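Local coordinates for protein factor essential for expression of methicillin resistance (Staphylococcus aureus, PDB 1LRZ) that adds glycines 2 and 3 of the pentaglycine interpeptide bridge of staphylococcal peptidoglycan, taking them from glycyl-tRNA, at residues G190-F204 / L237-E251. Residues are numbered along the deposited sequence; the frame is centred on the assembly and turned at random.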
loop_
_atom_site.group_PDB
_atom_site.type_symbol
_atom_site.label_atom_id
_atom_site.label_comp_id
_atom_site.label_asym_id
_atom_site.label_seq_id
_atom_site.Cartn_x
_atom_site.Cartn_y
_atom_site.Cartn_z
ATOM N N GLY A 190 -5.706 -21.989 9.928
ATOM C CA GLY A 190 -6.435 -22.462 8.759
ATOM C C GLY A 190 -6.678 -21.461 7.634
ATOM O O GLY A 190 -7.239 -21.820 6.599
ATOM N N VAL A 191 -6.269 -20.210 7.823
ATOM C CA VAL A 191 -6.449 -19.197 6.789
ATOM C C VAL A 191 -5.326 -19.286 5.762
ATOM O O VAL A 191 -4.166 -19.489 6.127
ATOM C CB VAL A 191 -6.449 -17.773 7.391
ATOM C CG1 VAL A 191 -6.425 -16.727 6.266
ATOM C CG2 VAL A 191 -7.696 -17.586 8.273
ATOM N N LYS A 192 -5.674 -19.141 4.484
ATOM C CA LYS A 192 -4.687 -19.182 3.403
ATOM C C LYS A 192 -4.767 -17.915 2.553
ATOM O O LYS A 192 -5.750 -17.175 2.616
ATOM C CB LYS A 192 -4.908 -20.423 2.527
ATOM C CG LYS A 192 -4.676 -21.714 3.297
ATOM C CD LYS A 192 -4.970 -22.984 2.503
ATOM C CE LYS A 192 -4.695 -24.208 3.391
ATOM N NZ LYS A 192 -4.985 -25.522 2.756
ATOM N N VAL A 193 -3.728 -17.661 1.767
ATOM C CA VAL A 193 -3.710 -16.483 0.909
ATOM C C VAL A 193 -3.348 -16.875 -0.521
ATOM O O VAL A 193 -2.379 -17.606 -0.749
ATOM C CB VAL A 193 -2.687 -15.432 1.422
ATOM C CG1 VAL A 193 -2.545 -14.278 0.418
ATOM C CG2 VAL A 193 -3.129 -14.901 2.775
ATOM N N ARG A 194 -4.153 -16.419 -1.473
ATOM C CA ARG A 194 -3.887 -16.681 -2.879
ATOM C C ARG A 194 -3.998 -15.353 -3.598
ATOM O O ARG A 194 -4.546 -14.386 -3.052
ATOM C CB ARG A 194 -4.878 -17.695 -3.472
ATOM C CG ARG A 194 -6.336 -17.253 -3.588
ATOM C CD ARG A 194 -7.193 -18.489 -3.888
ATOM N NE ARG A 194 -8.624 -18.224 -4.011
ATOM C CZ ARG A 194 -9.194 -17.717 -5.096
ATOM N NH1 ARG A 194 -10.504 -17.505 -5.123
ATOM N NH2 ARG A 194 -8.453 -17.423 -6.156
ATOM N N PHE A 195 -3.480 -15.295 -4.816
ATOM C CA PHE A 195 -3.533 -14.065 -5.579
ATOM C C PHE A 195 -4.554 -14.169 -6.696
ATOM O O PHE A 195 -4.507 -15.085 -7.519
ATOM C CB PHE A 195 -2.146 -13.748 -6.130
ATOM C CG PHE A 195 -1.102 -13.613 -5.062
ATOM C CD1 PHE A 195 -0.276 -14.688 -4.742
ATOM C CD2 PHE A 195 -0.956 -12.417 -4.361
ATOM C CE1 PHE A 195 0.684 -14.576 -3.733
ATOM C CE2 PHE A 195 -0.001 -12.293 -3.351
ATOM C CZ PHE A 195 0.822 -13.375 -3.038
ATOM N N LEU A 196 -5.473 -13.211 -6.708
ATOM C CA LEU A 196 -6.554 -13.161 -7.675
ATOM C C LEU A 196 -6.161 -12.619 -9.043
ATOM O O LEU A 196 -5.345 -11.696 -9.153
ATOM C CB LEU A 196 -7.698 -12.309 -7.117
ATOM C CG LEU A 196 -8.250 -12.697 -5.743
ATOM C CD1 LEU A 196 -9.432 -11.788 -5.390
ATOM C CD2 LEU A 196 -8.693 -14.149 -5.763
ATOM N N SER A 197 -6.760 -13.204 -10.080
ATOM C CA SER A 197 -6.523 -12.785 -11.461
ATOM C C SER A 197 -7.702 -11.886 -11.801
ATOM O O SER A 197 -8.602 -11.702 -10.982
ATOM C CB SER A 197 -6.522 -13.984 -12.415
ATOM O OG SER A 197 -5.760 -15.066 -11.900
ATOM N N GLU A 198 -7.709 -11.350 -13.014
ATOM C CA GLU A 198 -8.777 -10.467 -13.454
ATOM C C GLU A 198 -10.180 -11.060 -13.333
ATOM O O GLU A 198 -11.110 -10.383 -12.883
ATOM C CB GLU A 198 -8.517 -10.042 -14.905
ATOM C CG GLU A 198 -9.566 -9.116 -15.487
ATOM C CD GLU A 198 -10.703 -9.852 -16.197
ATOM O OE1 GLU A 198 -10.696 -11.105 -16.228
ATOM O OE2 GLU A 198 -11.609 -9.172 -16.731
ATOM N N GLU A 199 -10.343 -12.322 -13.725
ATOM C CA GLU A 199 -11.667 -12.931 -13.669
ATOM C C GLU A 199 -12.233 -13.063 -12.258
ATOM O O GLU A 199 -13.435 -13.251 -12.092
ATOM C CB GLU A 199 -11.681 -14.297 -14.381
ATOM C CG GLU A 199 -11.109 -15.477 -13.611
ATOM C CD GLU A 199 -9.610 -15.389 -13.406
ATOM O OE1 GLU A 199 -8.975 -14.492 -14.002
ATOM O OE2 GLU A 199 -9.070 -16.227 -12.650
ATOM N N GLU A 200 -11.387 -12.951 -11.239
ATOM C CA GLU A 200 -11.881 -13.052 -9.865
ATOM C C GLU A 200 -11.871 -11.701 -9.169
ATOM O O GLU A 200 -12.098 -11.613 -7.959
ATOM C CB GLU A 200 -11.040 -14.033 -9.057
ATOM C CG GLU A 200 -10.861 -15.371 -9.726
ATOM C CD GLU A 200 -10.235 -16.385 -8.804
ATOM O OE1 GLU A 200 -10.975 -16.974 -7.989
ATOM O OE2 GLU A 200 -9.004 -16.581 -8.884
ATOM N N LEU A 201 -11.611 -10.650 -9.939
ATOM C CA LEU A 201 -11.567 -9.304 -9.390
ATOM C C LEU A 201 -12.840 -8.966 -8.608
ATOM O O LEU A 201 -12.794 -8.207 -7.640
ATOM C CB LEU A 201 -11.322 -8.288 -10.511
ATOM C CG LEU A 201 -10.828 -6.898 -10.088
ATOM C CD1 LEU A 201 -9.667 -7.015 -9.104
ATOM C CD2 LEU A 201 -10.409 -6.128 -11.329
ATOM N N PRO A 202 -13.995 -9.522 -9.012
ATOM C CA PRO A 202 -15.212 -9.203 -8.253
ATOM C C PRO A 202 -15.183 -9.675 -6.791
ATOM O O PRO A 202 -15.887 -9.113 -5.945
ATOM C CB PRO A 202 -16.329 -9.857 -9.075
ATOM C CG PRO A 202 -15.617 -10.923 -9.878
ATOM C CD PRO A 202 -14.324 -10.245 -10.253
ATOM N N ILE A 203 -14.382 -10.703 -6.495
ATOM C CA ILE A 203 -14.262 -11.179 -5.120
ATOM C C ILE A 203 -13.646 -10.040 -4.313
ATOM O O ILE A 203 -14.111 -9.716 -3.220
ATOM C CB ILE A 203 -13.327 -12.407 -4.989
ATOM C CG1 ILE A 203 -13.900 -13.602 -5.750
ATOM C CG2 ILE A 203 -13.147 -12.763 -3.512
ATOM C CD1 ILE A 203 -13.068 -14.867 -5.607
ATOM N N PHE A 204 -12.590 -9.438 -4.857
ATOM C CA PHE A 204 -11.918 -8.318 -4.196
ATOM C C PHE A 204 -12.904 -7.163 -4.057
ATOM O O PHE A 204 -12.996 -6.523 -3.008
ATOM C CB PHE A 204 -10.711 -7.851 -5.023
ATOM C CG PHE A 204 -10.239 -6.467 -4.672
ATOM C CD1 PHE A 204 -9.532 -6.235 -3.491
ATOM C CD2 PHE A 204 -10.543 -5.385 -5.504
ATOM C CE1 PHE A 204 -9.138 -4.938 -3.136
ATOM C CE2 PHE A 204 -10.156 -4.083 -5.162
ATOM C CZ PHE A 204 -9.450 -3.857 -3.974
ATOM N N LEU A 237 -0.549 -6.873 -7.269
ATOM C CA LEU A 237 -0.943 -8.177 -6.753
ATOM C C LEU A 237 -2.200 -7.957 -5.931
ATOM O O LEU A 237 -2.356 -6.908 -5.293
ATOM C CB LEU A 237 0.168 -8.784 -5.880
ATOM C CG LEU A 237 1.377 -9.378 -6.613
ATOM C CD1 LEU A 237 2.417 -9.852 -5.596
ATOM C CD2 LEU A 237 0.903 -10.537 -7.501
ATOM N N VAL A 238 -3.089 -8.948 -5.954
ATOM C CA VAL A 238 -4.364 -8.879 -5.248
ATOM C C VAL A 238 -4.506 -10.071 -4.306
ATOM O O VAL A 238 -5.228 -11.029 -4.599
ATOM C CB VAL A 238 -5.558 -8.901 -6.247
ATOM C CG1 VAL A 238 -6.888 -8.717 -5.500
ATOM C CG2 VAL A 238 -5.386 -7.802 -7.297
ATOM N N PRO A 239 -3.805 -10.036 -3.164
ATOM C CA PRO A 239 -3.923 -11.165 -2.239
ATOM C C PRO A 239 -5.317 -11.266 -1.617
ATOM O O PRO A 239 -5.936 -10.256 -1.284
ATOM C CB PRO A 239 -2.846 -10.875 -1.197
ATOM C CG PRO A 239 -2.786 -9.351 -1.183
ATOM C CD PRO A 239 -2.865 -9.016 -2.653
ATOM N N LEU A 240 -5.799 -12.498 -1.488
ATOM C CA LEU A 240 -7.091 -12.794 -0.881
ATOM C C LEU A 240 -6.859 -13.806 0.246
ATOM O O LEU A 240 -6.277 -14.873 0.019
ATOM C CB LEU A 240 -8.064 -13.416 -1.901
ATOM C CG LEU A 240 -9.282 -14.093 -1.227
ATOM C CD1 LEU A 240 -10.243 -13.016 -0.718
ATOM C CD2 LEU A 240 -10.004 -15.045 -2.188
ATOM N N ALA A 241 -7.287 -13.460 1.456
ATOM C CA ALA A 241 -7.170 -14.371 2.587
ATOM C C ALA A 241 -8.486 -15.130 2.521
ATOM O O ALA A 241 -9.547 -14.521 2.301
ATOM C CB ALA A 241 -7.072 -13.589 3.901
ATOM N N TYR A 242 -8.432 -16.441 2.717
ATOM C CA TYR A 242 -9.641 -17.244 2.621
ATOM C C TYR A 242 -9.504 -18.577 3.344
ATOM O O TYR A 242 -8.420 -18.966 3.780
ATOM C CB TYR A 242 -9.929 -17.524 1.151
ATOM C CG TYR A 242 -8.903 -18.460 0.556
ATOM C CD1 TYR A 242 -9.116 -19.842 0.545
ATOM C CD2 TYR A 242 -7.680 -17.974 0.080
ATOM C CE1 TYR A 242 -8.140 -20.722 0.078
ATOM C CE2 TYR A 242 -6.692 -18.845 -0.386
ATOM C CZ TYR A 242 -6.930 -20.218 -0.384
ATOM O OH TYR A 242 -5.962 -21.086 -0.839
ATOM N N ILE A 243 -10.621 -19.280 3.454
ATOM C CA ILE A 243 -10.626 -20.587 4.076
ATOM C C ILE A 243 -11.221 -21.562 3.073
ATOM O O ILE A 243 -12.276 -21.290 2.501
ATOM C CB ILE A 243 -11.509 -20.624 5.333
ATOM C CG1 ILE A 243 -10.950 -19.679 6.403
ATOM C CG2 ILE A 243 -11.597 -22.060 5.853
ATOM C CD1 ILE A 243 -11.827 -19.576 7.647
ATOM N N ASN A 244 -10.522 -22.671 2.854
ATOM C CA ASN A 244 -10.982 -23.747 1.981
ATOM C C ASN A 244 -11.475 -24.743 3.028
ATOM O O ASN A 244 -10.670 -25.354 3.730
ATOM C CB ASN A 244 -9.806 -24.340 1.195
ATOM C CG ASN A 244 -10.216 -25.519 0.333
ATOM O OD1 ASN A 244 -9.794 -25.632 -0.824
ATOM N ND2 ASN A 244 -11.033 -26.407 0.888
ATOM N N PHE A 245 -12.787 -24.901 3.153
ATOM C CA PHE A 245 -13.289 -25.784 4.191
ATOM C C PHE A 245 -12.904 -27.253 4.113
ATOM O O PHE A 245 -12.601 -27.847 5.143
ATOM C CB PHE A 245 -14.795 -25.587 4.349
ATOM C CG PHE A 245 -15.147 -24.261 4.974
ATOM C CD1 PHE A 245 -15.789 -23.274 4.238
ATOM C CD2 PHE A 245 -14.758 -23.974 6.284
ATOM C CE1 PHE A 245 -16.035 -22.014 4.787
ATOM C CE2 PHE A 245 -14.998 -22.718 6.842
ATOM C CZ PHE A 245 -15.639 -21.733 6.086
ATOM N N ASP A 246 -12.879 -27.844 2.923
ATOM C CA ASP A 246 -12.470 -29.243 2.833
ATOM C C ASP A 246 -11.070 -29.425 3.404
ATOM O O ASP A 246 -10.821 -30.357 4.161
ATOM C CB ASP A 246 -12.476 -29.745 1.385
ATOM C CG ASP A 246 -13.867 -30.042 0.885
ATOM O OD1 ASP A 246 -14.725 -30.421 1.712
ATOM O OD2 ASP A 246 -14.100 -29.911 -0.337
ATOM N N GLU A 247 -10.153 -28.534 3.043
ATOM C CA GLU A 247 -8.785 -28.645 3.535
ATOM C C GLU A 247 -8.712 -28.317 5.024
ATOM O O GLU A 247 -7.971 -28.949 5.776
ATOM C CB GLU A 247 -7.865 -27.719 2.732
ATOM C CG GLU A 247 -7.939 -27.963 1.218
ATOM C CD GLU A 247 -6.916 -27.159 0.434
ATOM O OE1 GLU A 247 -6.787 -25.940 0.686
ATOM O OE2 GLU A 247 -6.246 -27.746 -0.444
ATOM N N TYR A 248 -9.494 -27.330 5.445
ATOM C CA TYR A 248 -9.527 -26.916 6.847
ATOM C C TYR A 248 -10.032 -28.072 7.720
ATOM O O TYR A 248 -9.388 -28.470 8.697
ATOM C CB TYR A 248 -10.449 -25.703 6.979
ATOM C CG TYR A 248 -10.662 -25.189 8.383
ATOM C CD1 TYR A 248 -9.587 -24.827 9.193
ATOM C CD2 TYR A 248 -11.949 -24.982 8.868
ATOM C CE1 TYR A 248 -9.801 -24.261 10.454
ATOM C CE2 TYR A 248 -12.172 -24.421 10.110
ATOM C CZ TYR A 248 -11.101 -24.058 10.900
ATOM O OH TYR A 248 -11.344 -23.472 12.123
ATOM N N ILE A 249 -11.185 -28.615 7.347
ATOM C CA ILE A 249 -11.779 -29.721 8.080
ATOM C C ILE A 249 -10.853 -30.937 8.069
ATOM O O ILE A 249 -10.765 -31.654 9.064
ATOM C CB ILE A 249 -13.161 -30.088 7.491
ATOM C CG1 ILE A 249 -14.100 -28.882 7.616
ATOM C CG2 ILE A 249 -13.742 -31.295 8.220
ATOM C CD1 ILE A 249 -15.421 -29.019 6.852
ATOM N N LYS A 250 -10.150 -31.162 6.959
ATOM C CA LYS A 250 -9.228 -32.294 6.884
ATOM C C LYS A 250 -8.125 -32.135 7.918
ATOM O O LYS A 250 -7.808 -33.080 8.646
ATOM C CB LYS A 250 -8.595 -32.407 5.493
ATOM C CG LYS A 250 -7.465 -33.438 5.436
ATOM C CD LYS A 250 -6.832 -33.540 4.050
ATOM C CE LYS A 250 -5.861 -34.722 3.981
ATOM N NZ LYS A 250 -5.244 -34.889 2.633
ATOM N N GLU A 251 -7.531 -30.940 7.969
ATOM C CA GLU A 251 -6.468 -30.643 8.928
ATOM C C GLU A 251 -6.959 -30.853 10.362
ATOM O O GLU A 251 -6.254 -31.422 11.189
ATOM C CB GLU A 251 -5.995 -29.193 8.768
ATOM C CG GLU A 251 -5.053 -28.945 7.588
ATOM C CD GLU A 251 -4.988 -27.470 7.168
ATOM O OE1 GLU A 251 -4.980 -26.585 8.059
ATOM O OE2 GLU A 251 -4.935 -27.199 5.944
HETATM O O HOH W 1 -8.042 -23.456 4.564
HETATM O O HOH W 2 -2.952 -10.921 -7.933
#
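The Y242 ring lies between two residues of the facing strand, K192 and R194, whose side chains share its face of the sheet: K192 CA and CB lie over one ring face, toward the rim, with K192 CB 3.6 Å from Y242 CZ, and the R194 chain passes over the opposite face, R194 CD lying 3.6 Å from Y242 CE2. Y242 reaches this site because its CG sits between backbone N and carbonyl carbon (chi1 69°), which swings the ring across strand 192-195. The guanidinium of R194 is turned 71° to the ring, and its cation-pi geometry is long and at most weakly attractive. Its charge is instead committed to E200, which NH1 and NH2 grip end-on, one nitrogen to each oxygen, and to E310 through NE; L240 CD2 covers one guanidinium face. K192, extended beyond CG, runs to the first two turns of helix 245-272, where its NZ meets E247 OE1 at 2.8 Å from above the carboxylate plane and E251 OE2 in a longer salt bridge.

On the other face of the sheet, P239 CB touches both V193 CG1 and F195 CE2, each at 3.8 Å, while V191 CG1 rests against A241 CB. Past the end of strand 192-195, L196 and F204 pack on V238 CG1, while on the R194 and Y242 face I203 CG2 meets L240 CD1, joining helix 201-207 to the strand.

Paired backbone bonds link K192 with Y242 and R194 with L240; L196 N to V238 O (3.0 Å) continues the register, and a water bridges L196 O and V238 N. The N-to-C directions of strands 192-195 and 239-244 lie 149° apart, their axes 4.5 Å at closest approach. Strand 236-244 bonds to 310-320 on its other side, whereas 192-195 is outermost within the chain: an antiparallel edge pairing of a mixed sheet, with N244 as N-cap where strand 236-244 enters FemA's two-helix arm (245-272 and 277-307).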